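Local structure of polynucleotide 5'-triphosphatase (Acanthamoeba polyphaga mimivirus, 3BGY) at residues A[65-79]-A[167-181]. The protein removes the gamma-phosphate from the 5'-triphosphate end of mRNA, this chain being the N-terminal triphosphatase domain of a viral mRNA-capping enzyme. Residues are numbered along the deposited sequence; the frame is centred on the assembly and turned at random. Where two conformers were deposited one is given.
With ACT (acetate ion), chain E.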
# COMPACT_ATOMS: atom_id res chain seq x y z
N LYS A 65 -18.98 2.72 -3.44
CA LYS A 65 -17.95 1.78 -3.04
C LYS A 65 -16.65 1.94 -3.84
O LYS A 65 -15.76 1.08 -3.75
CB LYS A 65 -18.51 0.36 -3.16
CG LYS A 65 -19.77 0.13 -2.31
CD LYS A 65 -19.44 0.17 -0.84
CE LYS A 65 -20.66 -0.13 0.03
NZ LYS A 65 -20.35 0.08 1.47
N ILE A 66 -16.57 3.02 -4.63
CA ILE A 66 -15.36 3.33 -5.41
C ILE A 66 -14.69 4.54 -4.76
O ILE A 66 -15.35 5.53 -4.42
CB ILE A 66 -15.65 3.68 -6.91
CG1 ILE A 66 -16.38 2.54 -7.62
CG2 ILE A 66 -14.35 3.99 -7.65
CD1 ILE A 66 -16.84 2.83 -9.05
N GLU A 67 -13.38 4.49 -4.60
CA GLU A 67 -12.65 5.63 -4.05
C GLU A 67 -11.42 5.79 -4.96
O GLU A 67 -10.75 4.81 -5.29
CB GLU A 67 -12.21 5.36 -2.61
CG GLU A 67 -11.63 6.57 -1.88
CD GLU A 67 -11.16 6.23 -0.48
OE1 GLU A 67 -12.02 5.94 0.37
OE2 GLU A 67 -9.93 6.24 -0.24
N SER A 68 -11.17 7.01 -5.42
CA SER A 68 -10.00 7.22 -6.26
C SER A 68 -9.26 8.43 -5.74
O SER A 68 -9.87 9.40 -5.31
CB SER A 68 -10.34 7.37 -7.74
OG SER A 68 -11.31 8.36 -7.97
N ASN A 69 -7.94 8.32 -5.65
CA ASN A 69 -7.14 9.42 -5.11
C ASN A 69 -5.79 9.53 -5.78
O ASN A 69 -5.21 8.52 -6.15
CB ASN A 69 -6.82 9.21 -3.62
CG ASN A 69 -8.02 9.37 -2.72
OD1 ASN A 69 -8.56 10.47 -2.58
ND2 ASN A 69 -8.43 8.28 -2.09
N ASN A 70 -5.29 10.75 -5.87
CA ASN A 70 -3.94 11.04 -6.39
C ASN A 70 -3.23 11.51 -5.10
O ASN A 70 -3.75 12.36 -4.36
CB ASN A 70 -3.92 12.22 -7.37
CG ASN A 70 -4.73 11.98 -8.61
OD1 ASN A 70 -4.61 10.95 -9.24
ND2 ASN A 70 -5.53 12.97 -9.00
N TYR A 71 -2.10 10.90 -4.77
CA TYR A 71 -1.37 11.29 -3.57
C TYR A 71 0.12 11.05 -3.67
O TYR A 71 0.56 10.23 -4.46
CB TYR A 71 -1.93 10.58 -2.32
CG TYR A 71 -1.87 9.07 -2.31
CD1 TYR A 71 -2.83 8.30 -2.98
CD2 TYR A 71 -0.89 8.40 -1.55
CE1 TYR A 71 -2.83 6.89 -2.88
CE2 TYR A 71 -0.88 7.00 -1.44
CZ TYR A 71 -1.85 6.26 -2.10
OH TYR A 71 -1.81 4.88 -2.02
N LEU A 72 0.88 11.74 -2.83
CA LEU A 72 2.33 11.59 -2.80
C LEU A 72 2.76 10.91 -1.48
O LEU A 72 2.45 11.40 -0.39
CB LEU A 72 3.01 12.97 -2.90
CG LEU A 72 4.54 12.94 -2.77
CD1 LEU A 72 5.15 12.21 -3.92
CD2 LEU A 72 5.10 14.35 -2.65
N ASP A 73 3.44 9.77 -1.59
CA ASP A 73 3.98 9.06 -0.43
C ASP A 73 5.44 9.43 -0.25
O ASP A 73 6.23 9.34 -1.19
CB ASP A 73 3.98 7.54 -0.61
CG ASP A 73 2.68 6.90 -0.22
OD1 ASP A 73 1.81 7.57 0.35
OD2 ASP A 73 2.54 5.68 -0.46
N ILE A 74 5.81 9.81 0.98
CA ILE A 74 7.21 10.16 1.27
C ILE A 74 7.58 9.17 2.35
O ILE A 74 7.02 9.18 3.45
CB ILE A 74 7.39 11.61 1.78
CG1 ILE A 74 6.86 12.61 0.76
CG2 ILE A 74 8.88 11.93 1.96
CD1 ILE A 74 5.50 13.14 1.09
N SER A 75 8.50 8.27 2.01
CA SER A 75 8.92 7.27 2.98
C SER A 75 10.31 7.54 3.51
O SER A 75 11.25 7.71 2.72
CB SER A 75 8.93 5.89 2.32
OG SER A 75 7.64 5.51 1.87
N LEU A 76 10.43 7.57 4.83
CA LEU A 76 11.75 7.71 5.48
C LEU A 76 12.15 6.31 5.86
O LEU A 76 11.45 5.65 6.63
CB LEU A 76 11.69 8.58 6.73
CG LEU A 76 11.09 9.95 6.59
CD1 LEU A 76 11.21 10.61 7.97
CD2 LEU A 76 11.81 10.80 5.52
N ILE A 77 13.26 5.85 5.29
CA ILE A 77 13.75 4.48 5.50
C ILE A 77 14.95 4.49 6.43
O ILE A 77 16.00 5.01 6.11
CB ILE A 77 14.08 3.81 4.15
CG1 ILE A 77 12.87 3.92 3.23
CG2 ILE A 77 14.44 2.30 4.35
CD1 ILE A 77 13.22 3.84 1.76
N PHE A 78 14.78 3.83 7.57
CA PHE A 78 15.79 3.81 8.62
C PHE A 78 16.81 2.69 8.48
O PHE A 78 16.56 1.72 7.77
CB PHE A 78 15.06 3.77 9.96
CG PHE A 78 14.38 5.03 10.31
CD1 PHE A 78 13.07 5.27 9.87
CD2 PHE A 78 15.05 6.04 11.03
CE1 PHE A 78 12.42 6.51 10.14
CE2 PHE A 78 14.42 7.28 11.31
CZ PHE A 78 13.10 7.52 10.85
N PRO A 79 17.98 2.80 9.16
CA PRO A 79 19.00 1.75 9.09
C PRO A 79 18.50 0.36 9.48
O PRO A 79 18.98 -0.64 8.94
CB PRO A 79 20.07 2.25 10.06
CG PRO A 79 20.00 3.68 9.91
CD PRO A 79 18.53 3.99 9.82
N SER A 167 21.09 9.90 8.56
CA SER A 167 21.51 8.82 7.67
C SER A 167 20.31 8.07 7.06
O SER A 167 20.43 6.94 6.56
CB SER A 167 22.43 7.84 8.41
OG SER A 167 21.70 7.02 9.31
N GLU A 168 19.13 8.68 7.17
CA GLU A 168 17.90 8.08 6.62
C GLU A 168 17.90 8.13 5.10
O GLU A 168 18.47 9.07 4.51
CB GLU A 168 16.66 8.87 7.08
CG GLU A 168 16.29 8.74 8.56
CD GLU A 168 17.22 9.49 9.51
OE1 GLU A 168 17.83 10.50 9.08
OE2 GLU A 168 17.34 9.06 10.68
N ARG A 169 17.29 7.12 4.49
CA ARG A 169 17.11 7.08 3.04
C ARG A 169 15.68 7.61 2.79
O ARG A 169 14.82 7.50 3.68
CB ARG A 169 17.23 5.65 2.49
CG ARG A 169 18.65 5.04 2.53
CD ARG A 169 18.57 3.53 2.22
NE ARG A 169 19.86 2.85 1.97
CZ ARG A 169 20.69 2.43 2.92
NH1 ARG A 169 20.40 2.63 4.20
NH2 ARG A 169 21.77 1.72 2.61
N ILE A 170 15.44 8.27 1.66
CA ILE A 170 14.09 8.75 1.37
C ILE A 170 13.63 8.25 0.01
O ILE A 170 14.42 8.21 -0.94
CB ILE A 170 13.97 10.29 1.40
CG1 ILE A 170 14.56 10.85 2.69
CG2 ILE A 170 12.48 10.70 1.36
CD1 ILE A 170 14.74 12.34 2.65
N MET A 171 12.37 7.86 -0.06
CA MET A 171 11.77 7.39 -1.31
C MET A 171 10.45 8.12 -1.53
O MET A 171 9.71 8.40 -0.57
CB MET A 171 11.56 5.88 -1.29
CG MET A 171 10.96 5.31 -2.57
SD MET A 171 10.74 3.55 -2.42
CE MET A 171 9.79 3.44 -0.88
N TYR A 172 10.20 8.47 -2.79
CA TYR A 172 8.99 9.19 -3.19
C TYR A 172 8.18 8.36 -4.15
O TYR A 172 8.73 7.74 -5.05
CB TYR A 172 9.34 10.49 -3.90
CG TYR A 172 10.22 11.37 -3.06
CD1 TYR A 172 9.67 12.23 -2.09
CD2 TYR A 172 11.63 11.30 -3.17
CE1 TYR A 172 10.49 12.99 -1.25
CE2 TYR A 172 12.48 12.08 -2.30
CZ TYR A 172 11.89 12.91 -1.36
OH TYR A 172 12.65 13.68 -0.54
N ARG A 173 6.88 8.26 -3.89
CA ARG A 173 6.00 7.53 -4.79
C ARG A 173 4.76 8.37 -5.01
O ARG A 173 4.06 8.68 -4.06
CB ARG A 173 5.60 6.16 -4.23
CG ARG A 173 6.75 5.16 -4.26
CD ARG A 173 6.33 3.79 -3.79
NE ARG A 173 7.46 2.87 -3.93
CZ ARG A 173 7.72 1.86 -3.10
NH1 ARG A 173 6.94 1.61 -2.06
NH2 ARG A 173 8.82 1.13 -3.29
N TYR A 174 4.53 8.78 -6.25
CA TYR A 174 3.34 9.55 -6.61
C TYR A 174 2.39 8.49 -7.15
O TYR A 174 2.68 7.78 -8.14
CB TYR A 174 3.62 10.61 -7.67
CG TYR A 174 2.41 11.48 -7.93
CD1 TYR A 174 1.91 12.32 -6.93
CD2 TYR A 174 1.70 11.40 -9.16
CE1 TYR A 174 0.72 13.08 -7.13
CE2 TYR A 174 0.51 12.16 -9.37
CZ TYR A 174 0.03 12.99 -8.35
OH TYR A 174 -1.11 13.73 -8.58
N LYS A 175 1.21 8.44 -6.54
CA LYS A 175 0.24 7.40 -6.89
C LYS A 175 -1.14 7.86 -7.29
O LYS A 175 -1.63 8.84 -6.74
CB LYS A 175 0.06 6.54 -5.64
CG LYS A 175 1.31 5.71 -5.25
CD LYS A 175 1.02 4.85 -4.03
CE LYS A 175 2.22 4.01 -3.66
NZ LYS A 175 1.92 3.09 -2.53
N THR A 176 -1.73 7.14 -8.26
CA THR A 176 -3.13 7.36 -8.65
C THR A 176 -3.71 5.98 -8.32
O THR A 176 -3.44 4.99 -9.02
CB THR A 176 -3.32 7.74 -10.14
OG1 THR A 176 -2.68 9.00 -10.36
CG2 THR A 176 -4.83 7.89 -10.46
N ARG A 177 -4.57 5.97 -7.33
CA ARG A 177 -5.16 4.73 -6.86
C ARG A 177 -6.65 4.71 -7.07
O ARG A 177 -7.32 5.74 -7.09
CB ARG A 177 -4.83 4.57 -5.37
CG ARG A 177 -5.28 3.26 -4.68
CD ARG A 177 -4.90 3.26 -3.20
NE ARG A 177 -5.52 4.37 -2.46
CZ ARG A 177 -5.28 4.66 -1.18
NH1 ARG A 177 -4.42 3.95 -0.47
NH2 ARG A 177 -5.91 5.67 -0.60
N TYR A 178 -7.14 3.52 -7.40
CA TYR A 178 -8.57 3.27 -7.52
C TYR A 178 -8.80 2.13 -6.53
O TYR A 178 -8.09 1.12 -6.58
CB TYR A 178 -8.96 2.82 -8.92
CG TYR A 178 -8.68 3.83 -10.00
CD1 TYR A 178 -7.40 3.90 -10.58
CD2 TYR A 178 -9.67 4.74 -10.42
CE1 TYR A 178 -7.09 4.88 -11.57
CE2 TYR A 178 -9.37 5.73 -11.40
CZ TYR A 178 -8.09 5.79 -11.97
OH TYR A 178 -7.78 6.76 -12.90
N SER A 179 -9.73 2.33 -5.59
CA SER A 179 -10.05 1.32 -4.58
C SER A 179 -11.49 0.90 -4.71
O SER A 179 -12.40 1.73 -4.78
CB SER A 179 -9.80 1.86 -3.16
OG SER A 179 -8.42 2.17 -2.97
N PHE A 180 -11.70 -0.41 -4.81
CA PHE A 180 -13.05 -0.92 -4.98
C PHE A 180 -13.42 -1.80 -3.80
O PHE A 180 -12.82 -2.84 -3.59
CB PHE A 180 -13.13 -1.72 -6.28
CG PHE A 180 -12.70 -0.94 -7.48
CD1 PHE A 180 -13.60 -0.10 -8.14
CD2 PHE A 180 -11.36 -1.00 -7.94
CE1 PHE A 180 -13.21 0.67 -9.25
CE2 PHE A 180 -10.96 -0.24 -9.06
CZ PHE A 180 -11.89 0.61 -9.73
N THR A 181 -14.39 -1.36 -3.00
CA THR A 181 -14.80 -2.15 -1.84
C THR A 181 -15.80 -3.18 -2.35
O THR A 181 -16.96 -2.88 -2.58
CB THR A 181 -15.38 -1.22 -0.72
OG1 THR A 181 -14.35 -0.34 -0.27
CG2 THR A 181 -15.83 -2.06 0.48
C ACT E . -12.34 11.12 -6.33
O ACT E . -12.05 11.60 -5.11
OXT ACT E . -11.49 10.62 -6.99
CH3 ACT E . -13.74 11.20 -6.86
O HOH W 1 -13.44 1.71 -1.83
O HOH W 2 -8.02 5.12 -3.30
O HOH W 3 0.40 3.98 -0.51
O HOH W 4 18.46 3.94 5.95
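Tyr71 and Lys175 meet at a hydrogen-bonded pair of the antiparallel strands 66-77 and 169-181, where Tyr71 is buried, 119 Å² of it against segment 167-181. CB of Lys175 sits over one face of the Tyr71 ring, 4.1 Å from its centroid and 15° off the normal, a CH-pi contact. With chi1 at 61°, CG stands between backbone N and carbonyl carbon, which turns the ring over the partner strand, where its CE1 rises 3.7 Å above the guanidinium plane of Arg177; the two planes are 51° apart. Tyr71 OH lies 3.2 Å from Arg177 NH1, but the angle is too poor for a hydrogen bond. Lys175 NZ makes a salt bridge to Asp73 OD2 whose hydrogen bond is weak (3.4 Å); a water accepts from NZ, donates to OD2 and also binds Tyr71 OH, while Asp73 OD1 is hydrogen-bonded to Ser87 OG.

The other face is apolar near Ile74, whose CG2 touches Tyr172 CE1 at 3.7 Å beneath helix 106-115. Toward exposed Ser68 it becomes more open: Thr176 OG1 donates to Asn70 OD1 (3.0 Å). The pairing from Ile66-Phe180 to Ile77-Arg169 belongs to a closed antiparallel eight-stranded barrel, the tunnel fold of metal-dependent RNA triphosphatases.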